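Local atomic coordinates of Nsp15 (Middle East respiratory syndrome-related coronavirus, PDB entry 5YVD), a protein that is a coronavirus endoribonuclease of the EndoU type that probably cleaves RNA at uridylates. Residues 269-274 / 317-322; 198-203 / 246-251; 306-311 / 333-338; 227-232 / 294-299. All blocks are in the same frame, centred on the assembly; numbering follows the deposited sequence.

All four contacts lie in the EndoU family region. Interaction 4, between helices 229-234 and 296-304, is the common neighbour of interactions 2 and 3, with centres about 12 and 13 Å away. Leu247 of interaction 2 packs on Leu296 and Phe299 of interaction 4, and Val335 O of interaction 3 lies 3.3 Å from Ala228 CB. Interactions 2 and 3 meet where His246 CD2 approaches Phe338 O at 3.6 Å, although their centres are about 25 Å apart. Glycerol, probably from the crystallisation liquor, hydrogen-bonds to His246 and to Thr337. Interaction 1, at the far end of the sheet reached by interaction 3, touches none of the others; its nearest atoms are about 4 Å from interaction 4.

Interaction 1 (269-274 / 317-322); sequences SSTIHN and VPIDLT
Thr271 faces Asp320 at the tip of a beta hairpin, and the two side chains approach from opposite directions. The polar part is one pair: Thr271 OG1 stands 2.6 Å from Asp320 OD2, with the threonine as donor. The bond is doubtful, since OD2 crowds another atom of the model. With OG1 beside the backbone N of Thr271 (chi1 -66°), the hydroxyl points at the carboxylate, while the methyl CG2 also lies close to it.

The apolar part is small. Thr271 CG2 lies 4.1 Å from Ile319 CG2, a loose methyl-to-methyl contact beside the polar pair.

Backbone bonds shape the hairpin end. Ile319 N reaches Thr322 O at 3.1 Å and Thr322 N reaches Ile319 O at 3.0 Å, closing a type I' turn between strands 312-319 and 322-331. On the other side, Ser270 OG bonds to Ile272 O at 2.8 Å, holding the bend that precedes strand 273-279.

Asn74, at the end of helix 69-74, bonds through ND2 to both Thr271 OG1 and Asp320 O, while Asp320 OD1 accepts a bond from Thr192 N. The buried hydroxyl and the carboxylate thus have partners beyond each other, which implies a shared polar network joining the hairpin turn, the loop before strand 273-279 and helix 69-74, less dependent on the one uncertain bond.

Interaction 2 (198-203 / 246-251); sequences SDFLPL and HLLIGL
The opening turn of helix 248-255, with Leu247 at its N-cap position, is where the ring of Phe200 packs from the loop before helix 205-212. The ring is met by two consecutive helix residues, Leu248 and Ile249, and no hydrogen bond crosses between the segments. Leu248 CD2 sits at the ring edge, near its plane, 4.1 Å from Phe200 CE1; the two side chains run antiparallel alongside one another. Ile249 lies roughly perpendicular to the phenylalanine side chain and approaches the far end of the ring obliquely, with Phe200 CZ 3.6 Å from Ile249 CB and Phe200 CE2 3.9 Å from Ile249 CG1. The ring reaches that far because its CG is anti to the backbone N (chi1 -169°), carrying it from the loop towards the helix.

Backbone bonding fixes the turn being contacted: Leu251 N bonds to Leu247 O at 3.2 Å. The Phe200 ring also stacks with Tyr252 one turn along, while Ile249 touches Phe210 and Leu211 of helix 205-212. All three touching residues are buried, and the arrangement is that of a hydrophobic loop-to-helix contact, an aromatic side chain from a loop packed against the first turn of a helix, in the buried interior of the EndoU region.

Interaction 3 (306-311 / 333-338); sequences QDLGVV and GQVQTF
Leu308 has CG anti to its carbonyl carbon (chi1 -55°), which sends its two methyls across to Gly333 in the turn and Val335 in the strand that follows it. Val335 has CG1 anti to the backbone N (chi1 171°), leaving CG2 beside that N as the branch that meets the leucine.

The methyls of Leu308 divide the work. CD1 lies 3.4 Å from Gly333 O, and CB of the same leucine is 3.5 Å from that oxygen, so CB and CD1 both pack against the carbonyl oxygen. CD2 touches Val335 CG2 at 3.8 Å, the pair of side chains running obliquely to one another. This is the one apolar side-chain pair of the contact.

Between the backbones, Gly333 CA donates a CA-H...O contact to Leu308 O over 3.6 Å, with 147° at the hydrogen. The CA atoms of these two residues are 4.9 Å apart, the closest CA pair across the segments. Gly333 has positive phi, a conformation glycine adopts readily. Within the loop, Gly309 N makes a weak, bent bond to Asp307 OD2 at 2.9 Å.

Val335 also touches Ala228 and Tyr227, and its strand is bent by a classic beta bulge at Gln336 and Thr337, facing Trp329 of strand 322-331. No conventional hydrogen bond spans the two segments. Their chemistry therefore implies that the loop after helix 296-304 lies on the hairpin end through van der Waals contact supplemented by one CA-H...O interaction, at a partly buried place, with Val335 inside and Gly333 at the surface.

Interaction 4 (227-232 / 294-299); sequences YAFEHV and LKLDDF
Phe229 overlaps Leu296 and Phe299 with the far end of its ring. Leu296 CD1 comes to the edge of the Phe229 ring, near its plane, and lies 3.9 Å from Phe229 CE1. The Phe229 and Phe299 side chains, coming from opposite helices, overlap at their ends, with Phe229 CE2 4.2 Å from Phe299 CE2. Phe229 CE2 lies at the edge of the Phe299 ring, near its plane, whereas Phe299 CE2 meets the Phe229 ring obliquely; the pair is an apolar aromatic contact.

Val232, one turn further along, adds the third apolar contact. Its CG1 meets the edge of the Phe299 ring, 3.7 Å from Phe299 CZ. The reach across is explained by Phe299 CG lying anti to its backbone N (chi1 -177°), which drives the ring out from helix 296-304 into the angle between Phe229 and Val232. At this resolution the distances support close apolar packing but say nothing of strain.

Both helices begin here: Val232 N bonds to Ala228 O at 2.9 Å, and Phe299 N to Lys295 O at 3.1 Å. Nearest CA atoms are 10.9 Å apart, so the two backbones stay well apart and the contact is made by side chains. Around them, Phe218 and Ile219 of helix 215-221 touch Leu296 and Phe229 respectively, Met206 and Phe210 of helix 205-212 pack on Leu296, and Val232 pairs by backbone with His246 just ahead of helix 248-255.

Interaction 1 (269-274 / 317-322)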
loop_
_atom_site.group_PDB
_atom_site.type_symbol
_atom_site.label_atom_id
_atom_site.label_comp_id
_atom_site.label_asym_id
_atom_site.label_seq_id
_atom_site.Cartn_x
_atom_site.Cartn_y
_atom_site.Cartn_z
ATOM N N SER A 269 2.114 6.165 27.537
ATOM C CA SER A 269 2.131 6.770 28.871
ATOM C C SER A 269 0.735 7.158 29.322
ATOM O O SER A 269 0.019 7.846 28.597
ATOM C CB SER A 269 3.013 7.993 28.889
ATOM O OG SER A 269 3.004 8.623 30.159
ATOM N N SER A 270 0.367 6.689 30.515
ATOM C CA SER A 270 -0.962 6.866 31.057
ATOM C C SER A 270 -0.965 6.545 32.563
ATOM O O SER A 270 -0.260 5.635 33.031
ATOM C CB SER A 270 -1.963 5.966 30.308
ATOM O OG SER A 270 -3.273 6.051 30.859
ATOM N N THR A 271 -1.761 7.300 33.313
ATOM C CA THR A 271 -1.861 7.098 34.744
ATOM C C THR A 271 -2.353 5.703 35.072
ATOM O O THR A 271 -1.870 5.108 36.046
ATOM C CB THR A 271 -2.761 8.149 35.410
ATOM O OG1 THR A 271 -2.140 9.425 35.288
ATOM C CG2 THR A 271 -2.920 7.873 36.863
ATOM N N ILE A 272 -3.291 5.198 34.257
ATOM C CA ILE A 272 -3.766 3.794 34.323
ATOM C C ILE A 272 -3.479 3.014 33.043
ATOM O O ILE A 272 -3.724 3.479 31.927
ATOM C CB ILE A 272 -5.290 3.702 34.503
ATOM C CG1 ILE A 272 -5.759 4.536 35.699
ATOM C CG2 ILE A 272 -5.734 2.250 34.635
ATOM C CD1 ILE A 272 -7.124 5.175 35.474
ATOM N N HIS A 273 -3.018 1.793 33.235
ATOM C CA HIS A 273 -2.765 0.871 32.162
ATOM C C HIS A 273 -3.663 -0.366 32.322
ATOM O O HIS A 273 -3.873 -0.858 33.439
ATOM C CB HIS A 273 -1.290 0.447 32.191
ATOM C CG HIS A 273 -0.333 1.516 31.759
ATOM N ND1 HIS A 273 0.282 1.512 30.529
ATOM C CD2 HIS A 273 0.111 2.621 32.391
ATOM C CE1 HIS A 273 1.072 2.560 30.423
ATOM N NE2 HIS A 273 0.989 3.251 31.541
ATOM N N ASN A 274 -4.165 -0.877 31.198
ATOM C CA ASN A 274 -5.035 -2.040 31.199
ATOM C C ASN A 274 -4.377 -3.182 30.484
ATOM O O ASN A 274 -3.974 -3.040 29.357
ATOM C CB ASN A 274 -6.345 -1.719 30.477
ATOM C CG ASN A 274 -7.264 -0.798 31.273
ATOM O OD1 ASN A 274 -7.137 -0.654 32.484
ATOM N ND2 ASN A 274 -8.216 -0.180 30.576
ATOM N N VAL A 317 -9.016 10.049 44.484
ATOM C CA VAL A 317 -7.645 10.413 44.865
ATOM C C VAL A 317 -7.005 11.355 43.848
ATOM O O VAL A 317 -7.082 11.093 42.649
ATOM C CB VAL A 317 -6.721 9.189 45.017
ATOM C CG1 VAL A 317 -5.374 9.618 45.589
ATOM C CG2 VAL A 317 -7.345 8.116 45.913
ATOM N N PRO A 318 -6.367 12.449 44.326
ATOM C CA PRO A 318 -5.610 13.316 43.440
ATOM C C PRO A 318 -4.254 12.683 43.101
ATOM O O PRO A 318 -3.439 12.457 43.990
ATOM C CB PRO A 318 -5.444 14.598 44.261
ATOM C CG PRO A 318 -5.448 14.143 45.668
ATOM C CD PRO A 318 -6.336 12.936 45.721
ATOM N N ILE A 319 -4.058 12.383 41.818
ATOM C CA ILE A 319 -2.882 11.713 41.291
ATOM C C ILE A 319 -2.557 12.231 39.901
ATOM O O ILE A 319 -3.462 12.452 39.092
ATOM C CB ILE A 319 -3.135 10.205 41.109
ATOM C CG1 ILE A 319 -3.479 9.540 42.439
ATOM C CG2 ILE A 319 -1.912 9.529 40.503
ATOM C CD1 ILE A 319 -3.961 8.114 42.310
ATOM N N ASP A 320 -1.278 12.393 39.592
ATOM C CA ASP A 320 -0.888 12.735 38.224
ATOM C C ASP A 320 -1.701 13.944 37.697
ATOM O O ASP A 320 -2.110 13.988 36.521
ATOM C CB ASP A 320 -1.050 11.507 37.283
ATOM C CG ASP A 320 0.062 10.446 37.469
ATOM O OD1 ASP A 320 0.952 10.617 38.313
ATOM O OD2 ASP A 320 0.059 9.423 36.760
ATOM N N LEU A 321 -1.938 14.905 38.586
ATOM C CA LEU A 321 -2.577 16.172 38.243
ATOM C C LEU A 321 -4.077 16.103 37.866
ATOM O O LEU A 321 -4.643 17.130 37.525
ATOM C CB LEU A 321 -1.761 16.915 37.178
ATOM C CG LEU A 321 -0.257 17.079 37.489
ATOM C CD1 LEU A 321 0.516 17.696 36.329
ATOM C CD2 LEU A 321 -0.010 17.913 38.737
ATOM N N THR A 322 -4.699 14.919 37.959
ATOM C CA THR A 322 -6.168 14.720 37.804
ATOM C C THR A 322 -6.751 14.116 39.080
ATOM O O THR A 322 -6.038 13.922 40.075
ATOM C CB THR A 322 -6.516 13.703 36.695
ATOM O OG1 THR A 322 -5.355 13.427 35.911
ATOM C CG2 THR A 322 -7.663 14.198 35.807
#

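Interaction 2 (198-203 / 246-251)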
loop_
_atom_site.group_PDB
_atom_site.type_symbol
_atom_site.label_atom_id
_atom_site.label_comp_id
_atom_site.label_asym_id
_atom_site.label_seq_id
_atom_site.Cartn_x
_atom_site.Cartn_y
_atom_site.Cartn_z
ATOM N N SER A 198 10.232 -4.229 32.358
ATOM C CA SER A 198 11.599 -4.359 31.878
ATOM C C SER A 198 12.521 -3.410 32.650
ATOM O O SER A 198 13.604 -3.809 33.068
ATOM C CB SER A 198 11.663 -4.090 30.373
ATOM O OG SER A 198 11.604 -2.709 30.110
ATOM N N ASP A 199 12.080 -2.169 32.848
ATOM C CA ASP A 199 12.842 -1.182 33.624
ATOM C C ASP A 199 12.107 -0.801 34.933
ATOM O O ASP A 199 11.249 0.093 34.927
ATOM C CB ASP A 199 13.117 0.059 32.762
ATOM C CG ASP A 199 13.622 1.229 33.578
ATOM O OD1 ASP A 199 14.735 1.156 34.126
ATOM O OD2 ASP A 199 12.889 2.228 33.696
ATOM N N PHE A 200 12.447 -1.482 36.035
ATOM C CA PHE A 200 11.788 -1.268 37.334
ATOM C C PHE A 200 12.803 -1.248 38.485
ATOM O O PHE A 200 13.516 -2.233 38.722
ATOM C CB PHE A 200 10.720 -2.349 37.623
ATOM C CG PHE A 200 9.838 -2.033 38.824
ATOM C CD1 PHE A 200 8.550 -1.569 38.653
ATOM C CD2 PHE A 200 10.313 -2.174 40.123
ATOM C CE1 PHE A 200 7.754 -1.256 39.740
ATOM C CE2 PHE A 200 9.525 -1.850 41.209
ATOM C CZ PHE A 200 8.242 -1.381 41.013
ATOM N N LEU A 201 12.839 -0.141 39.223
ATOM C CA LEU A 201 13.738 -0.017 40.352
ATOM C C LEU A 201 12.962 0.424 41.565
ATOM O O LEU A 201 12.204 1.375 41.482
ATOM C CB LEU A 201 14.865 0.977 40.068
ATOM C CG LEU A 201 16.214 0.327 39.706
ATOM C CD1 LEU A 201 16.183 -0.358 38.332
ATOM C CD2 LEU A 201 17.340 1.363 39.790
ATOM N N PRO A 202 13.171 -0.263 42.704
ATOM C CA PRO A 202 12.446 0.093 43.909
ATOM C C PRO A 202 12.851 1.475 44.374
ATOM O O PRO A 202 13.939 1.935 44.054
ATOM C CB PRO A 202 12.863 -0.987 44.916
ATOM C CG PRO A 202 14.191 -1.434 44.453
ATOM C CD PRO A 202 14.137 -1.353 42.948
ATOM N N LEU A 203 11.966 2.125 45.106
ATOM C CA LEU A 203 12.130 3.521 45.436
ATOM C C LEU A 203 12.080 3.788 46.935
ATOM O O LEU A 203 12.252 4.919 47.346
ATOM C CB LEU A 203 11.037 4.333 44.741
ATOM C CG LEU A 203 11.135 4.494 43.227
ATOM C CD1 LEU A 203 9.814 5.020 42.665
ATOM C CD2 LEU A 203 12.300 5.408 42.852
ATOM N N HIS A 246 -3.548 -5.154 40.997
ATOM C CA HIS A 246 -3.823 -3.829 40.453
ATOM C C HIS A 246 -2.664 -2.832 40.642
ATOM O O HIS A 246 -2.767 -1.661 40.253
ATOM C CB HIS A 246 -5.140 -3.304 41.036
ATOM C CG HIS A 246 -6.328 -4.157 40.678
ATOM N ND1 HIS A 246 -6.827 -4.240 39.394
ATOM C CD2 HIS A 246 -7.085 -4.992 41.428
ATOM C CE1 HIS A 246 -7.841 -5.086 39.370
ATOM N NE2 HIS A 246 -8.022 -5.553 40.593
ATOM N N LEU A 247 -1.544 -3.301 41.190
ATOM C CA LEU A 247 -0.431 -2.404 41.467
ATOM C C LEU A 247 0.788 -2.921 40.742
ATOM O O LEU A 247 1.042 -4.112 40.761
ATOM C CB LEU A 247 -0.187 -2.296 42.970
ATOM C CG LEU A 247 0.741 -1.143 43.364
ATOM C CD1 LEU A 247 -0.001 0.180 43.267
ATOM C CD2 LEU A 247 1.332 -1.322 44.762
ATOM N N LEU A 248 1.541 -2.031 40.101
ATOM C CA LEU A 248 2.541 -2.468 39.137
ATOM C C LEU A 248 3.663 -3.255 39.792
ATOM O O LEU A 248 4.143 -4.250 39.233
ATOM C CB LEU A 248 3.128 -1.322 38.326
ATOM C CG LEU A 248 4.205 -1.800 37.316
ATOM C CD1 LEU A 248 3.592 -2.623 36.183
ATOM C CD2 LEU A 248 5.028 -0.656 36.726
ATOM N N ILE A 249 4.097 -2.826 40.967
ATOM C CA ILE A 249 5.181 -3.534 41.642
ATOM C C ILE A 249 4.807 -5.022 41.863
ATOM O O ILE A 249 5.655 -5.912 41.744
ATOM C CB ILE A 249 5.590 -2.821 42.947
ATOM C CG1 ILE A 249 6.834 -3.485 43.571
ATOM C CG2 ILE A 249 4.427 -2.794 43.932
ATOM C CD1 ILE A 249 7.435 -2.692 44.719
ATOM N N GLY A 250 3.537 -5.282 42.159
ATOM C CA GLY A 250 3.049 -6.648 42.315
ATOM C C GLY A 250 3.032 -7.429 41.000
ATOM O O GLY A 250 3.350 -8.620 40.970
ATOM N N LEU A 251 2.661 -6.749 39.922
ATOM C CA LEU A 251 2.718 -7.336 38.592
ATOM C C LEU A 251 4.149 -7.613 38.163
ATOM O O LEU A 251 4.432 -8.676 37.605
ATOM C CB LEU A 251 2.020 -6.431 37.551
ATOM C CG LEU A 251 2.194 -6.796 36.078
ATOM C CD1 LEU A 251 1.698 -8.196 35.838
ATOM C CD2 LEU A 251 1.469 -5.850 35.151
#

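Interaction 3 (306-311 / 333-338)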
loop_
_atom_site.group_PDB
_atom_site.type_symbol
_atom_site.label_atom_id
_atom_site.label_comp_id
_atom_site.label_asym_id
_atom_site.label_seq_id
_atom_site.Cartn_x
_atom_site.Cartn_y
_atom_site.Cartn_z
ATOM N N GLN A 306 -8.806 4.751 54.976
ATOM C CA GLN A 306 -10.164 4.461 54.547
ATOM C C GLN A 306 -10.966 3.697 55.589
ATOM O O GLN A 306 -10.419 2.925 56.377
ATOM C CB GLN A 306 -10.140 3.671 53.235
ATOM C CG GLN A 306 -10.979 4.307 52.134
ATOM C CD GLN A 306 -10.367 5.588 51.612
ATOM O OE1 GLN A 306 -9.147 5.685 51.468
ATOM N NE2 GLN A 306 -11.211 6.583 51.324
ATOM N N ASP A 307 -12.277 3.908 55.555
ATOM C CA ASP A 307 -13.206 3.238 56.457
ATOM C C ASP A 307 -13.542 1.796 56.003
ATOM O O ASP A 307 -14.217 1.557 54.983
ATOM C CB ASP A 307 -14.483 4.072 56.637
ATOM C CG ASP A 307 -15.262 3.664 57.863
ATOM O OD1 ASP A 307 -15.024 4.267 58.930
ATOM O OD2 ASP A 307 -16.070 2.711 57.769
ATOM N N LEU A 308 -13.070 0.843 56.801
ATOM C CA LEU A 308 -13.251 -0.571 56.515
ATOM C C LEU A 308 -14.674 -1.000 56.887
ATOM O O LEU A 308 -15.064 -2.150 56.662
ATOM C CB LEU A 308 -12.196 -1.398 57.267
ATOM C CG LEU A 308 -10.722 -1.011 57.013
ATOM C CD1 LEU A 308 -9.777 -1.873 57.842
ATOM C CD2 LEU A 308 -10.381 -1.102 55.529
ATOM N N GLY A 309 -15.432 -0.056 57.458
ATOM C CA GLY A 309 -16.836 -0.251 57.771
ATOM C C GLY A 309 -17.695 -0.385 56.536
ATOM O O GLY A 309 -18.474 -1.323 56.434
ATOM N N VAL A 310 -17.562 0.530 55.581
ATOM C CA VAL A 310 -18.501 0.559 54.452
ATOM C C VAL A 310 -18.273 -0.581 53.449
ATOM O O VAL A 310 -17.150 -0.870 53.074
ATOM C CB VAL A 310 -18.525 1.936 53.752
ATOM C CG1 VAL A 310 -17.232 2.205 52.994
ATOM C CG2 VAL A 310 -19.740 2.040 52.831
ATOM N N VAL A 311 -19.359 -1.208 53.021
ATOM C CA VAL A 311 -19.302 -2.340 52.095
ATOM C C VAL A 311 -18.791 -1.938 50.711
ATOM O O VAL A 311 -18.076 -2.708 50.056
ATOM C CB VAL A 311 -20.704 -2.999 51.949
ATOM C CG1 VAL A 311 -20.769 -3.950 50.748
ATOM C CG2 VAL A 311 -21.094 -3.713 53.243
ATOM N N GLY A 333 -15.100 -5.671 58.269
ATOM C CA GLY A 333 -14.002 -4.828 58.758
ATOM C C GLY A 333 -12.650 -5.039 58.084
ATOM O O GLY A 333 -11.613 -4.610 58.617
ATOM N N GLN A 334 -12.679 -5.696 56.918
ATOM C CA GLN A 334 -11.500 -5.942 56.084
ATOM C C GLN A 334 -11.795 -5.550 54.629
ATOM O O GLN A 334 -12.947 -5.365 54.227
ATOM C CB GLN A 334 -11.108 -7.417 56.130
ATOM C CG GLN A 334 -10.694 -7.925 57.501
ATOM C CD GLN A 334 -10.368 -9.418 57.501
ATOM O OE1 GLN A 334 -11.128 -10.250 56.983
ATOM N NE2 GLN A 334 -9.232 -9.764 58.087
ATOM N N VAL A 335 -10.736 -5.423 53.852
ATOM C CA VAL A 335 -10.844 -5.128 52.442
ATOM C C VAL A 335 -11.107 -6.439 51.717
ATOM O O VAL A 335 -10.456 -7.441 51.985
ATOM C CB VAL A 335 -9.512 -4.514 51.933
ATOM C CG1 VAL A 335 -9.479 -4.382 50.407
ATOM C CG2 VAL A 335 -9.265 -3.173 52.605
ATOM N N GLN A 336 -12.065 -6.455 50.808
ATOM C CA GLN A 336 -12.203 -7.608 49.927
ATOM C C GLN A 336 -11.306 -7.323 48.739
ATOM O O GLN A 336 -10.389 -8.086 48.476
ATOM C CB GLN A 336 -13.642 -7.825 49.440
ATOM C CG GLN A 336 -14.711 -8.006 50.510
ATOM C CD GLN A 336 -16.115 -7.841 49.927
ATOM O OE1 GLN A 336 -16.950 -7.100 50.462
ATOM N NE2 GLN A 336 -16.366 -8.503 48.802
ATOM N N THR A 337 -11.590 -6.219 48.037
ATOM C CA THR A 337 -10.816 -5.778 46.882
ATOM C C THR A 337 -10.764 -4.233 46.761
ATOM O O THR A 337 -11.552 -3.526 47.387
ATOM C CB THR A 337 -11.330 -6.412 45.560
ATOM O OG1 THR A 337 -10.477 -6.021 44.461
ATOM C CG2 THR A 337 -12.747 -5.990 45.267
ATOM N N PHE A 338 -9.810 -3.750 45.952
ATOM C CA PHE A 338 -9.588 -2.326 45.694
ATOM C C PHE A 338 -8.924 -2.162 44.333
ATOM O O PHE A 338 -7.842 -2.707 44.094
ATOM C CB PHE A 338 -8.672 -1.760 46.752
ATOM C CG PHE A 338 -8.403 -0.296 46.616
ATOM C CD1 PHE A 338 -7.213 0.156 46.107
ATOM C CD2 PHE A 338 -9.316 0.627 47.057
ATOM C CE1 PHE A 338 -6.941 1.510 46.016
ATOM C CE2 PHE A 338 -9.060 1.983 46.973
ATOM C CZ PHE A 338 -7.867 2.426 46.450
#

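Interaction 4 (227-232 / 294-299)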
loop_
_atom_site.group_PDB
_atom_site.type_symbol
_atom_site.label_atom_id
_atom_site.label_comp_id
_atom_site.label_asym_id
_atom_site.label_seq_id
_atom_site.Cartn_x
_atom_site.Cartn_y
_atom_site.Cartn_z
ATOM N N TYR A 227 -6.017 -5.690 54.852
ATOM C CA TYR A 227 -5.971 -4.946 53.602
ATOM C C TYR A 227 -5.865 -5.806 52.332
ATOM O O TYR A 227 -5.563 -5.300 51.233
ATOM C CB TYR A 227 -4.826 -3.930 53.686
ATOM C CG TYR A 227 -5.053 -2.933 54.786
ATOM C CD1 TYR A 227 -5.908 -1.866 54.608
ATOM C CD2 TYR A 227 -4.470 -3.106 56.044
ATOM C CE1 TYR A 227 -6.155 -0.964 55.637
ATOM C CE2 TYR A 227 -4.700 -2.205 57.080
ATOM C CZ TYR A 227 -5.543 -1.135 56.866
ATOM O OH TYR A 227 -5.775 -0.232 57.869
ATOM N N ALA A 228 -6.118 -7.099 52.477
ATOM C CA ALA A 228 -6.194 -8.013 51.342
ATOM C C ALA A 228 -5.021 -7.964 50.369
ATOM O O ALA A 228 -5.203 -8.198 49.175
ATOM C CB ALA A 228 -7.487 -7.756 50.584
ATOM N N PHE A 229 -3.815 -7.694 50.852
ATOM C CA PHE A 229 -2.664 -7.573 49.951
ATOM C C PHE A 229 -2.486 -8.799 49.067
ATOM O O PHE A 229 -2.009 -8.697 47.938
ATOM C CB PHE A 229 -1.376 -7.276 50.726
ATOM C CG PHE A 229 -0.922 -5.868 50.583
ATOM C CD1 PHE A 229 0.376 -5.573 50.191
ATOM C CD2 PHE A 229 -1.823 -4.819 50.774
ATOM C CE1 PHE A 229 0.774 -4.254 50.014
ATOM C CE2 PHE A 229 -1.429 -3.499 50.590
ATOM C CZ PHE A 229 -0.128 -3.218 50.211
ATOM N N GLU A 230 -2.859 -9.958 49.592
ATOM C CA GLU A 230 -2.755 -11.211 48.863
ATOM C C GLU A 230 -3.513 -11.047 47.549
ATOM O O GLU A 230 -2.945 -11.219 46.462
ATOM C CB GLU A 230 -3.322 -12.361 49.727
ATOM C CG GLU A 230 -2.458 -13.612 49.922
ATOM C CD GLU A 230 -0.997 -13.329 50.212
ATOM O OE1 GLU A 230 -0.598 -13.433 51.385
ATOM O OE2 GLU A 230 -0.253 -13.022 49.248
ATOM N N HIS A 231 -4.776 -10.645 47.658
ATOM C CA HIS A 231 -5.631 -10.421 46.482
ATOM C C HIS A 231 -5.177 -9.203 45.662
ATOM O O HIS A 231 -4.912 -9.313 44.461
ATOM C CB HIS A 231 -7.095 -10.225 46.917
ATOM C CG HIS A 231 -8.074 -10.208 45.785
ATOM N ND1 HIS A 231 -8.645 -11.354 45.273
ATOM C CD2 HIS A 231 -8.592 -9.186 45.074
ATOM C CE1 HIS A 231 -9.471 -11.041 44.292
ATOM N NE2 HIS A 231 -9.460 -9.729 44.154
ATOM N N VAL A 232 -5.047 -8.065 46.325
ATOM C CA VAL A 232 -4.922 -6.800 45.627
ATOM C C VAL A 232 -3.535 -6.634 44.995
ATOM O O VAL A 232 -3.405 -6.319 43.814
ATOM C CB VAL A 232 -5.251 -5.613 46.573
ATOM C CG1 VAL A 232 -5.045 -4.296 45.862
ATOM C CG2 VAL A 232 -6.685 -5.683 47.067
ATOM N N LEU A 294 1.974 3.104 41.520
ATOM C CA LEU A 294 2.241 4.018 42.624
ATOM C C LEU A 294 3.423 3.510 43.422
ATOM O O LEU A 294 3.629 2.300 43.535
ATOM C CB LEU A 294 1.040 4.120 43.559
ATOM C CG LEU A 294 -0.213 4.694 42.916
ATOM C CD1 LEU A 294 -1.438 4.304 43.750
ATOM C CD2 LEU A 294 -0.093 6.211 42.731
ATOM N N LYS A 295 4.182 4.443 43.982
ATOM C CA LYS A 295 5.076 4.133 45.085
ATOM C C LYS A 295 4.255 3.298 46.049
ATOM O O LYS A 295 3.125 3.665 46.367
ATOM C CB LYS A 295 5.541 5.419 45.751
ATOM C CG LYS A 295 6.625 5.244 46.803
ATOM C CD LYS A 295 8.015 5.337 46.197
ATOM C CE LYS A 295 8.426 6.776 45.908
ATOM N NZ LYS A 295 8.691 7.587 47.130
ATOM N N LEU A 296 4.777 2.156 46.482
ATOM C CA LEU A 296 3.971 1.235 47.297
ATOM C C LEU A 296 3.573 1.873 48.633
ATOM O O LEU A 296 2.453 1.691 49.107
ATOM C CB LEU A 296 4.722 -0.064 47.540
ATOM C CG LEU A 296 4.158 -1.067 48.546
ATOM C CD1 LEU A 296 2.853 -1.670 48.057
ATOM C CD2 LEU A 296 5.191 -2.148 48.791
ATOM N N ASP A 297 4.489 2.633 49.222
ATOM C CA ASP A 297 4.190 3.387 50.431
ATOM C C ASP A 297 2.971 4.288 50.240
ATOM O O ASP A 297 2.117 4.413 51.118
ATOM C CB ASP A 297 5.370 4.270 50.826
ATOM C CG ASP A 297 6.653 3.501 50.983
ATOM O OD1 ASP A 297 7.052 3.295 52.138
ATOM O OD2 ASP A 297 7.257 3.122 49.957
ATOM N N ASP A 298 2.890 4.930 49.092
ATOM C CA ASP A 298 1.753 5.807 48.833
ATOM C C ASP A 298 0.424 5.019 48.707
ATOM O O ASP A 298 -0.641 5.447 49.200
ATOM C CB ASP A 298 2.045 6.654 47.591
ATOM C CG ASP A 298 3.192 7.640 47.815
ATOM O OD1 ASP A 298 3.422 8.054 48.975
ATOM O OD2 ASP A 298 3.841 8.030 46.827
ATOM N N PHE A 299 0.493 3.861 48.057
ATOM C CA PHE A 299 -0.667 2.982 47.947
ATOM C C PHE A 299 -1.109 2.492 49.318
ATOM O O PHE A 299 -2.298 2.397 49.597
ATOM C CB PHE A 299 -0.317 1.793 47.074
ATOM C CG PHE A 299 -1.463 0.852 46.826
ATOM C CD1 PHE A 299 -2.392 1.123 45.848
ATOM C CD2 PHE A 299 -1.571 -0.333 47.537
ATOM C CE1 PHE A 299 -3.420 0.247 45.589
ATOM C CE2 PHE A 299 -2.597 -1.223 47.285
ATOM C CZ PHE A 299 -3.520 -0.933 46.304
#